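PDB 4RMO: CptN Toxin from Eubacterium rectale DSM 17629, which probably acts as the endoribonuclease toxin of a type III toxin-antitoxin system, kept in check by binding its own pseudoknotted RNA antitoxin. Local coordinates for residues Phe87-Gln90 against Asp91-Pro94; Lys128-Gly131 against Met132-Gly136; Ile137-Thr140 against Pro141-Asp145. All coordinates share one frame; numbering follows the deposited sequence.

Interaction 1 (Phe87-Gln90 against Asp91-Pro94). With nucleotides of chain B.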
# COMPACT_ATOMS: atom_id res chain seq x y z
N PHE A 87 12.81 6.44 -18.54
CA PHE A 87 12.39 7.73 -18.06
C PHE A 87 13.66 8.38 -17.57
O PHE A 87 14.25 7.89 -16.61
CB PHE A 87 11.43 7.59 -16.91
CG PHE A 87 10.03 7.19 -17.30
CD1 PHE A 87 9.75 5.92 -17.81
CD2 PHE A 87 8.98 8.05 -17.09
CE1 PHE A 87 8.47 5.56 -18.12
CE2 PHE A 87 7.69 7.70 -17.39
CZ PHE A 87 7.44 6.46 -17.93
N LEU A 88 14.11 9.43 -18.25
CA LEU A 88 15.36 10.06 -17.88
C LEU A 88 15.03 11.16 -16.87
O LEU A 88 15.00 12.35 -17.16
CB LEU A 88 16.12 10.61 -19.06
CG LEU A 88 16.39 9.69 -20.26
CD1 LEU A 88 17.51 10.22 -21.16
CD2 LEU A 88 16.62 8.26 -19.90
N ILE A 89 14.79 10.71 -15.64
CA ILE A 89 14.34 11.58 -14.59
C ILE A 89 15.44 12.61 -14.31
O ILE A 89 15.16 13.76 -13.98
CB ILE A 89 14.00 10.76 -13.33
CG1 ILE A 89 12.99 9.66 -13.71
CG2 ILE A 89 13.46 11.65 -12.24
CD1 ILE A 89 12.46 8.83 -12.55
N GLN A 90 16.70 12.17 -14.43
CA GLN A 90 17.86 13.05 -14.39
C GLN A 90 17.68 14.35 -15.18
O GLN A 90 18.18 15.39 -14.78
CB GLN A 90 19.08 12.31 -14.95
CG GLN A 90 18.87 11.75 -16.35
CD GLN A 90 20.04 10.98 -16.86
OE1 GLN A 90 20.77 10.35 -16.10
NE2 GLN A 90 20.21 10.97 -18.20
N ASP A 91 16.93 14.28 -16.28
CA ASP A 91 16.85 15.38 -17.24
C ASP A 91 15.49 16.02 -17.23
O ASP A 91 15.06 16.63 -18.22
CB ASP A 91 17.18 14.87 -18.63
CG ASP A 91 18.61 14.46 -18.75
OD1 ASP A 91 19.48 15.16 -18.21
OD2 ASP A 91 18.90 13.47 -19.46
N MSE A 92 14.80 15.88 -16.13
CA MSE A 92 13.47 16.47 -16.02
C MSE A 92 13.54 17.97 -16.03
O MSE A 92 14.58 18.55 -15.65
CB MSE A 92 12.81 16.02 -14.74
CG MSE A 92 13.55 16.58 -13.52
SE MSE A 92 12.83 15.76 -11.87
CE MSE A 92 11.04 16.53 -11.85
N PHE A 93 12.44 18.61 -16.39
CA PHE A 93 12.46 20.06 -16.56
C PHE A 93 11.08 20.63 -16.55
O PHE A 93 10.11 19.91 -16.71
CB PHE A 93 13.12 20.40 -17.92
CG PHE A 93 12.35 19.85 -19.10
CD1 PHE A 93 11.31 20.56 -19.68
CD2 PHE A 93 12.67 18.63 -19.63
CE1 PHE A 93 10.64 20.08 -20.76
CE2 PHE A 93 11.99 18.11 -20.71
CZ PHE A 93 10.95 18.85 -21.28
N PRO A 94 10.98 21.94 -16.35
CA PRO A 94 9.66 22.55 -16.25
C PRO A 94 9.16 23.16 -17.51
O PRO A 94 9.94 23.51 -18.38
CB PRO A 94 9.89 23.66 -15.24
CG PRO A 94 11.30 24.07 -15.47
CD PRO A 94 12.04 22.87 -15.97
P G B 3 27.62 9.19 -24.33
OP1 G B 3 28.79 8.35 -24.46
OP2 G B 3 26.28 8.54 -24.09
O5' G B 3 27.73 10.24 -23.16
C5' G B 3 28.80 11.18 -23.09
C4' G B 3 28.45 12.29 -22.12
O4' G B 3 27.26 12.97 -22.60
C3' G B 3 28.10 11.85 -20.71
O3' G B 3 29.25 11.75 -19.87
C2' G B 3 27.21 12.99 -20.24
O2' G B 3 27.94 14.11 -19.77
C1' G B 3 26.44 13.32 -21.51
N9 G B 3 25.18 12.57 -21.61
C8 G B 3 25.00 11.35 -22.20
N7 G B 3 23.78 10.90 -22.08
C5 G B 3 23.11 11.90 -21.40
C6 G B 3 21.77 11.98 -20.99
O6 G B 3 20.85 11.18 -21.19
N1 G B 3 21.51 13.17 -20.31
C2 G B 3 22.44 14.14 -20.03
N2 G B 3 22.00 15.20 -19.34
N3 G B 3 23.70 14.07 -20.41
C4 G B 3 23.96 12.94 -21.09
P U B 4 29.85 10.33 -19.43
OP1 U B 4 31.31 10.54 -19.37
OP2 U B 4 29.27 9.26 -20.28
O5' U B 4 29.22 10.09 -17.99
C5' U B 4 29.45 11.02 -16.92
C4' U B 4 28.73 10.56 -15.68
O4' U B 4 27.30 10.78 -15.87
C3' U B 4 28.88 9.08 -15.32
O3' U B 4 28.65 8.87 -13.93
C2' U B 4 27.66 8.46 -15.99
O2' U B 4 27.23 7.22 -15.47
C1' U B 4 26.62 9.55 -15.71
N1 U B 4 25.48 9.54 -16.63
C2 U B 4 24.21 9.56 -16.08
O2 U B 4 24.01 9.59 -14.89
N3 U B 4 23.19 9.54 -17.00
C4 U B 4 23.32 9.50 -18.38
O4 U B 4 22.31 9.55 -19.07
C5 U B 4 24.66 9.49 -18.86
C6 U B 4 25.67 9.51 -17.99
O HOH W 1 17.30 17.83 -15.15
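Gln90 and Asp91 reach out side by side, and their polar ends are tied together by a hydrogen bond from Gln90 NE2 to Asp91 OD2 (3.1 Å). The amide and carboxylate planes are turned 64° apart, and the nitrogen meets OD2 from above the carboxylate plane, 52° out of it. Each flat group pairs with a different base. Gln90 pairs with the Watson-Crick edge of U4 of chain B: OE1 accepts from U4 N3 at 2.7 Å, while NE2 gives a nearly straight bond to U4 O4, also at 2.7 Å. Asp91 does the same for G3 of chain B, with OD2 taking G3 N1 at 2.8 Å and OD1 taking G3 N2 at an equal distance. OD2 is thus gripped by two donors, and both N-H groups of the Gln90 amide are used, one on U4 and one on Asp91. Gln90 CG stands in the crowded position between backbone N and carbonyl carbon (chi1 56°), from which the extended chain carries the amide to the uracil.

The backbone beneath is the tight 3-10 connection between strands 84-87 and 93-96, entered through an inverse gamma turn centred on Leu88. Asp91 N bonds to Leu88 O at 2.9 Å, and Met92 N bonds to Ile89 O one step on. A water donates to both Gln90 O and Met92 O, bridging the exit of the turn.

Two van der Waals contacts flank the turn. Leu88 runs alongside Asp91 and lays its methyl CD1 against the polar O6 of G3 (3.5 Å), whereas Ile89 CG2 meets the selenium of Met92, atom SE, at 4.2 Å, where both side chains also pack on Val129 of helix 116-134.

Interaction 2 (Lys128-Gly131 against Met132-Gly136). With nucleotides of chain B.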
# COMPACT_ATOMS: atom_id res chain seq x y z
N LYS A 128 12.57 13.21 -5.42
CA LYS A 128 13.88 13.08 -4.90
C LYS A 128 14.93 13.74 -5.84
O LYS A 128 15.79 14.50 -5.40
CB LYS A 128 14.21 11.62 -4.73
CG LYS A 128 15.57 11.38 -4.14
CD LYS A 128 15.81 9.94 -3.75
CE LYS A 128 17.28 9.75 -3.33
NZ LYS A 128 17.70 8.32 -3.15
N VAL A 129 14.86 13.41 -7.12
CA VAL A 129 15.81 13.94 -8.05
C VAL A 129 15.71 15.47 -8.12
O VAL A 129 16.72 16.17 -8.11
CB VAL A 129 15.63 13.34 -9.44
CG1 VAL A 129 16.30 14.21 -10.48
CG2 VAL A 129 16.18 11.94 -9.47
N LEU A 130 14.50 15.98 -8.21
CA LEU A 130 14.32 17.42 -8.25
C LEU A 130 14.86 18.07 -6.97
O LEU A 130 15.42 19.17 -7.00
CB LEU A 130 12.87 17.76 -8.45
CG LEU A 130 12.56 19.25 -8.50
CD1 LEU A 130 13.36 19.89 -9.61
CD2 LEU A 130 11.06 19.46 -8.69
N GLY A 131 14.67 17.41 -5.83
CA GLY A 131 15.15 17.95 -4.56
C GLY A 131 16.65 18.08 -4.56
O GLY A 131 17.20 19.07 -4.07
N MSE A 132 17.30 17.08 -5.09
CA MSE A 132 18.73 17.05 -5.19
C MSE A 132 19.28 18.06 -6.21
O MSE A 132 20.26 18.75 -5.93
CB MSE A 132 19.16 15.64 -5.58
CG MSE A 132 19.02 14.65 -4.42
SE MSE A 132 19.28 12.95 -4.93
CE MSE A 132 21.00 12.90 -5.03
N LEU A 133 18.63 18.17 -7.38
CA LEU A 133 19.00 19.17 -8.36
C LEU A 133 18.93 20.59 -7.79
O LEU A 133 19.80 21.39 -8.02
CB LEU A 133 18.07 19.09 -9.59
CG LEU A 133 18.24 17.82 -10.42
CD1 LEU A 133 17.20 17.79 -11.56
CD2 LEU A 133 19.65 17.75 -10.97
N LYS A 134 17.84 20.90 -7.08
CA LYS A 134 17.63 22.20 -6.46
C LYS A 134 18.73 22.55 -5.48
O LYS A 134 18.91 23.71 -5.16
CB LYS A 134 16.29 22.23 -5.76
CG LYS A 134 15.15 22.74 -6.63
CD LYS A 134 13.83 22.20 -6.12
CE LYS A 134 12.70 23.15 -6.50
NZ LYS A 134 11.56 23.08 -5.56
N ARG A 135 19.41 21.53 -4.95
CA ARG A 135 20.49 21.71 -3.99
C ARG A 135 21.85 21.58 -4.61
O ARG A 135 22.85 21.48 -3.90
CB ARG A 135 20.35 20.69 -2.84
CG ARG A 135 19.33 21.23 -1.89
CD ARG A 135 19.24 20.37 -0.72
NE ARG A 135 20.34 20.59 0.23
CZ ARG A 135 20.42 21.61 1.09
NH1 ARG A 135 19.52 22.60 1.09
NH2 ARG A 135 21.43 21.63 1.95
N GLY A 136 21.88 21.63 -5.92
CA GLY A 136 23.14 21.74 -6.59
C GLY A 136 23.79 20.43 -6.91
O GLY A 136 24.91 20.42 -7.41
P A B 27 11.64 23.56 -1.88
OP1 A B 27 10.14 23.58 -2.04
OP2 A B 27 12.53 24.06 -2.98
O5' A B 27 12.07 24.33 -0.55
C5' A B 27 11.16 24.46 0.57
C4' A B 27 11.94 24.81 1.82
O4' A B 27 12.75 23.67 2.24
C3' A B 27 12.92 25.98 1.70
O3' A B 27 13.09 26.65 2.95
C2' A B 27 14.23 25.28 1.37
O2' A B 27 15.39 25.99 1.73
C1' A B 27 14.12 24.04 2.25
N9 A B 27 14.88 22.91 1.75
C8 A B 27 14.76 22.37 0.49
N7 A B 27 15.52 21.32 0.30
C5 A B 27 16.15 21.14 1.52
C6 A B 27 17.07 20.19 1.96
N6 A B 27 17.52 19.19 1.20
N1 A B 27 17.54 20.31 3.22
C2 A B 27 17.05 21.27 4.00
N3 A B 27 16.17 22.22 3.70
C4 A B 27 15.76 22.11 2.42
P A B 7 24.87 10.74 -1.05
OP1 A B 7 26.28 10.37 -1.27
OP2 A B 7 23.95 9.90 -0.26
O5' A B 7 24.83 12.15 -0.34
C5' A B 7 25.58 13.23 -0.88
C4' A B 7 24.83 14.52 -0.70
O4' A B 7 23.77 14.61 -1.66
C3' A B 7 24.13 14.76 0.63
O3' A B 7 25.04 15.19 1.65
C2' A B 7 23.15 15.86 0.25
O2' A B 7 23.74 17.14 0.20
C1' A B 7 22.73 15.43 -1.16
N9 A B 7 21.49 14.65 -1.20
C8 A B 7 21.40 13.27 -1.21
N7 A B 7 20.17 12.83 -1.16
C5 A B 7 19.40 13.98 -1.16
C6 A B 7 18.02 14.17 -1.13
N6 A B 7 17.14 13.16 -1.11
N1 A B 7 17.56 15.44 -1.13
C2 A B 7 18.46 16.45 -1.14
N3 A B 7 19.79 16.38 -1.15
C4 A B 7 20.20 15.11 -1.17
P U B 26 8.12 17.81 -1.76
OP1 U B 26 6.98 18.70 -2.09
OP2 U B 26 8.62 16.79 -2.72
O5' U B 26 9.46 18.60 -1.42
C5' U B 26 9.45 19.74 -0.51
C4' U B 26 10.82 20.38 -0.49
O4' U B 26 11.80 19.37 -0.11
C3' U B 26 11.30 20.95 -1.82
O3' U B 26 12.12 22.06 -1.55
C2' U B 26 12.17 19.82 -2.37
O2' U B 26 13.19 20.20 -3.27
C1' U B 26 12.81 19.28 -1.09
N1 U B 26 13.22 17.87 -1.20
C2 U B 26 14.56 17.58 -1.13
O2 U B 26 15.41 18.44 -0.98
N3 U B 26 14.87 16.25 -1.28
C4 U B 26 13.99 15.21 -1.49
O4 U B 26 14.42 14.05 -1.59
C5 U B 26 12.62 15.59 -1.51
C6 U B 26 12.29 16.88 -1.41
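Lys128, Val129 and Leu130 accept regular i to i+4 helical bonds from Met132, Leu133 and Lys134, the middle one (Leu133 N to Val129 O) at 2.9 Å; the next, from Arg135 N to Gly131 O, is weak. Lys128 and Met132 run side by side, CE to SE 4.1 Å, and Met132 lays CG against the A7 base of chain B, 3.3 Å from its C5. The fully extended Lys128 sends NZ on to a salt bridge with Asp72. Gly131, having no side chain, lets U26 of chain B come in close, its O2' lying 3.3 Å from Gly131 CA. Lys134 crosses Leu130 and gives NZ to the A27 phosphate of chain B, at OP2 (2.9 Å). The Arg135 guanidinium is modelled with the A27 adenine over one face, but its chain sits too close to that base for the detail to be trusted. On the protein side, Val129 CG1 and Leu133 CD1 meet at 3.8 Å. The helix closes in a Schellman motif, with Gly136 as the C-prime residue at positive phi: a helix C-terminus that grips RNA through bases, sugar and phosphate together.

Interaction 3 (Ile137-Thr140 against Pro141-Asp145). With nucleotides of chain B.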
# COMPACT_ATOMS: atom_id res chain seq x y z
N ILE A 137 23.09 19.32 -6.70
CA ILE A 137 23.67 18.04 -7.16
C ILE A 137 23.71 17.96 -8.69
O ILE A 137 22.88 18.57 -9.37
CB ILE A 137 22.93 16.83 -6.58
CG1 ILE A 137 23.05 16.80 -5.04
CG2 ILE A 137 23.49 15.54 -7.16
CD1 ILE A 137 24.48 16.56 -4.53
N LYS A 138 24.78 17.37 -9.21
CA LYS A 138 25.00 17.21 -10.63
C LYS A 138 25.28 15.75 -10.88
O LYS A 138 26.28 15.24 -10.41
CB LYS A 138 26.18 18.08 -11.16
CG LYS A 138 25.97 19.57 -10.88
CD LYS A 138 26.28 20.48 -12.05
CE LYS A 138 25.24 21.61 -12.17
NZ LYS A 138 24.90 22.37 -10.93
N PHE A 139 24.34 15.09 -11.56
CA PHE A 139 24.47 13.68 -11.87
C PHE A 139 25.34 13.44 -13.09
O PHE A 139 26.03 12.44 -13.17
CB PHE A 139 23.11 13.08 -12.10
CG PHE A 139 22.20 13.19 -10.92
CD1 PHE A 139 22.40 12.41 -9.81
CD2 PHE A 139 21.18 14.11 -10.92
CE1 PHE A 139 21.60 12.57 -8.70
CE2 PHE A 139 20.38 14.27 -9.81
CZ PHE A 139 20.59 13.49 -8.71
N THR A 140 25.32 14.39 -14.03
CA THR A 140 26.23 14.36 -15.17
C THR A 140 26.89 15.73 -15.25
O THR A 140 26.41 16.69 -14.68
CB THR A 140 25.47 14.13 -16.50
OG1 THR A 140 24.66 15.29 -16.83
CG2 THR A 140 24.58 12.92 -16.36
N PRO A 141 27.96 15.84 -16.04
CA PRO A 141 28.56 17.14 -16.23
C PRO A 141 27.80 17.97 -17.23
O PRO A 141 28.21 19.09 -17.54
CB PRO A 141 30.00 16.81 -16.73
CG PRO A 141 29.96 15.39 -17.23
CD PRO A 141 28.76 14.72 -16.59
N THR A 142 26.71 17.42 -17.79
CA THR A 142 25.98 18.06 -18.86
C THR A 142 24.55 18.07 -18.45
O THR A 142 23.67 17.47 -19.04
CB THR A 142 26.13 17.28 -20.17
OG1 THR A 142 26.00 15.88 -19.91
CG2 THR A 142 27.52 17.56 -20.75
N GLN A 143 24.30 18.85 -17.45
CA GLN A 143 23.02 18.89 -16.86
C GLN A 143 22.23 20.14 -17.29
O GLN A 143 22.76 21.24 -17.24
CB GLN A 143 23.27 18.90 -15.40
CG GLN A 143 22.05 18.69 -14.62
CD GLN A 143 22.30 17.65 -13.59
OE1 GLN A 143 22.52 17.98 -12.44
NE2 GLN A 143 22.29 16.38 -13.99
N PRO A 144 20.97 20.00 -17.70
CA PRO A 144 20.19 21.18 -18.09
C PRO A 144 20.06 22.17 -16.98
O PRO A 144 19.94 21.76 -15.82
CB PRO A 144 18.81 20.64 -18.41
CG PRO A 144 18.85 19.20 -18.21
CD PRO A 144 20.25 18.75 -17.91
N ASP A 145 19.98 23.45 -17.34
CA ASP A 145 19.82 24.55 -16.38
C ASP A 145 18.37 24.81 -16.15
O ASP A 145 17.76 25.73 -16.72
CB ASP A 145 20.55 25.79 -16.88
CG ASP A 145 20.63 26.90 -15.84
OD1 ASP A 145 19.96 26.86 -14.78
OD2 ASP A 145 21.35 27.85 -16.13
P U B 5 29.88 8.68 -12.90
OP1 U B 5 31.14 8.91 -13.63
OP2 U B 5 29.66 7.46 -12.13
O5' U B 5 29.68 9.91 -11.96
C5' U B 5 28.47 10.07 -11.19
C4' U B 5 28.81 10.65 -9.84
O4' U B 5 29.65 11.82 -10.05
C3' U B 5 27.63 11.14 -9.03
O3' U B 5 27.90 11.01 -7.63
C2' U B 5 27.52 12.58 -9.46
O2' U B 5 26.79 13.38 -8.57
C1' U B 5 28.99 12.97 -9.56
N1 U B 5 29.23 14.06 -10.50
C2 U B 5 29.32 15.33 -9.99
O2 U B 5 29.19 15.58 -8.80
N3 U B 5 29.48 16.32 -10.92
C4 U B 5 29.60 16.17 -12.29
O4 U B 5 29.76 17.16 -13.01
C5 U B 5 29.51 14.82 -12.74
C6 U B 5 29.31 13.84 -11.85
P G B 3 27.62 9.19 -24.33
OP1 G B 3 28.79 8.35 -24.46
OP2 G B 3 26.28 8.54 -24.09
O5' G B 3 27.73 10.24 -23.16
C5' G B 3 28.80 11.18 -23.09
C4' G B 3 28.45 12.29 -22.12
O4' G B 3 27.26 12.97 -22.60
C3' G B 3 28.10 11.85 -20.71
O3' G B 3 29.25 11.75 -19.87
C2' G B 3 27.21 12.99 -20.24
O2' G B 3 27.94 14.11 -19.77
C1' G B 3 26.44 13.32 -21.51
N9 G B 3 25.18 12.57 -21.61
C8 G B 3 25.00 11.35 -22.20
N7 G B 3 23.78 10.90 -22.08
C5 G B 3 23.11 11.90 -21.40
C6 G B 3 21.77 11.98 -20.99
O6 G B 3 20.85 11.18 -21.19
N1 G B 3 21.51 13.17 -20.31
C2 G B 3 22.44 14.14 -20.03
N2 G B 3 22.00 15.20 -19.34
N3 G B 3 23.70 14.07 -20.41
C4 G B 3 23.96 12.94 -21.09
P U B 4 29.85 10.33 -19.43
OP1 U B 4 31.31 10.54 -19.37
OP2 U B 4 29.27 9.26 -20.28
O5' U B 4 29.22 10.09 -17.99
C5' U B 4 29.45 11.02 -16.92
C4' U B 4 28.73 10.56 -15.68
O4' U B 4 27.30 10.78 -15.87
C3' U B 4 28.88 9.08 -15.32
O3' U B 4 28.65 8.87 -13.93
C2' U B 4 27.66 8.46 -15.99
O2' U B 4 27.23 7.22 -15.47
C1' U B 4 26.62 9.55 -15.71
N1 U B 4 25.48 9.54 -16.63
C2 U B 4 24.21 9.56 -16.08
O2 U B 4 24.01 9.59 -14.89
N3 U B 4 23.19 9.54 -17.00
C4 U B 4 23.32 9.50 -18.38
O4 U B 4 22.31 9.55 -19.07
C5 U B 4 24.66 9.49 -18.86
C6 U B 4 25.67 9.51 -17.99
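The Phe139 ring is met at its edge, near its plane, by the amide end of Gln143, the two planes standing 55° apart. Over one face lies Ile137 CG2, 3.8 Å above the plane and offset toward the rim; Met132 and Leu133 of helix 116-134 also pack on the ring. The Gln143 amide reaches back alongside the backbone from Ile137 to Phe139. Among the bases, U4 of chain B carries the Thr140 methyl on its face, CG2 sitting 3.4 Å from U4 C2. U5 of chain B has Lys138 CB over the rim of one face, 3.7 Å from U5 N3, and its O4 3.4 Å from Pro141 CA.

Thr140 divides its two branches between RNA and protein. Its hydroxyl stands between backbone N and carbonyl carbon (chi1 69°), which directs OG1 forward to accept Thr142 N at 3.1 Å. This side-chain-to-backbone bond across two residues is an ST turn, and it holds the chain around Pro141. Beyond Pro144, Asp145 N-caps helix 146-153 through OD1 and Lys148 N.

Other polar bonds go to nucleotides. Lys138 O accepts from the O2' of U5 at 2.7 Å. Thr142 faces the sugar edge of G3 of chain B: its carbonyl O takes G3 N2 at 2.8 Å along a nearly straight bond (167°), and its OG1 bonds to G3 O2' at 2.6 Å, where either hydroxyl could be the donor.

Two of these bonds use ribose 2'-hydroxyls, groups that DNA lacks, while the exocyclic amine of G3 is read by a main-chain carbonyl. This is consistent with recognition of RNA as such, and probably with a preference for guanine at G3 that rests partly on the loop's own backbone.

How the interactions relate
The three contacts follow one another along the chain, their centres about 11 Å apart from each other. Interaction 1 is the turn between strands 84-87 and 93-96 of the antiparallel sheet, close to the centre of the chain. Interaction 2 ends helix 116-134, and interaction 3 is the loop running from there to helix 146-153. Val129 and Leu130 pack on the Met92 selenium, Ile137 N probably hydrogen-bonds to Met132 O, and Pro144 touches Asp91, so turn, helix end and loop abut one another. Together they hold RNA nucleotides 3, 4, 5 and 7, with 26 and 27. G3 N2 is shared between interactions 1 and 3, consistent with a composite antitoxin-binding surface.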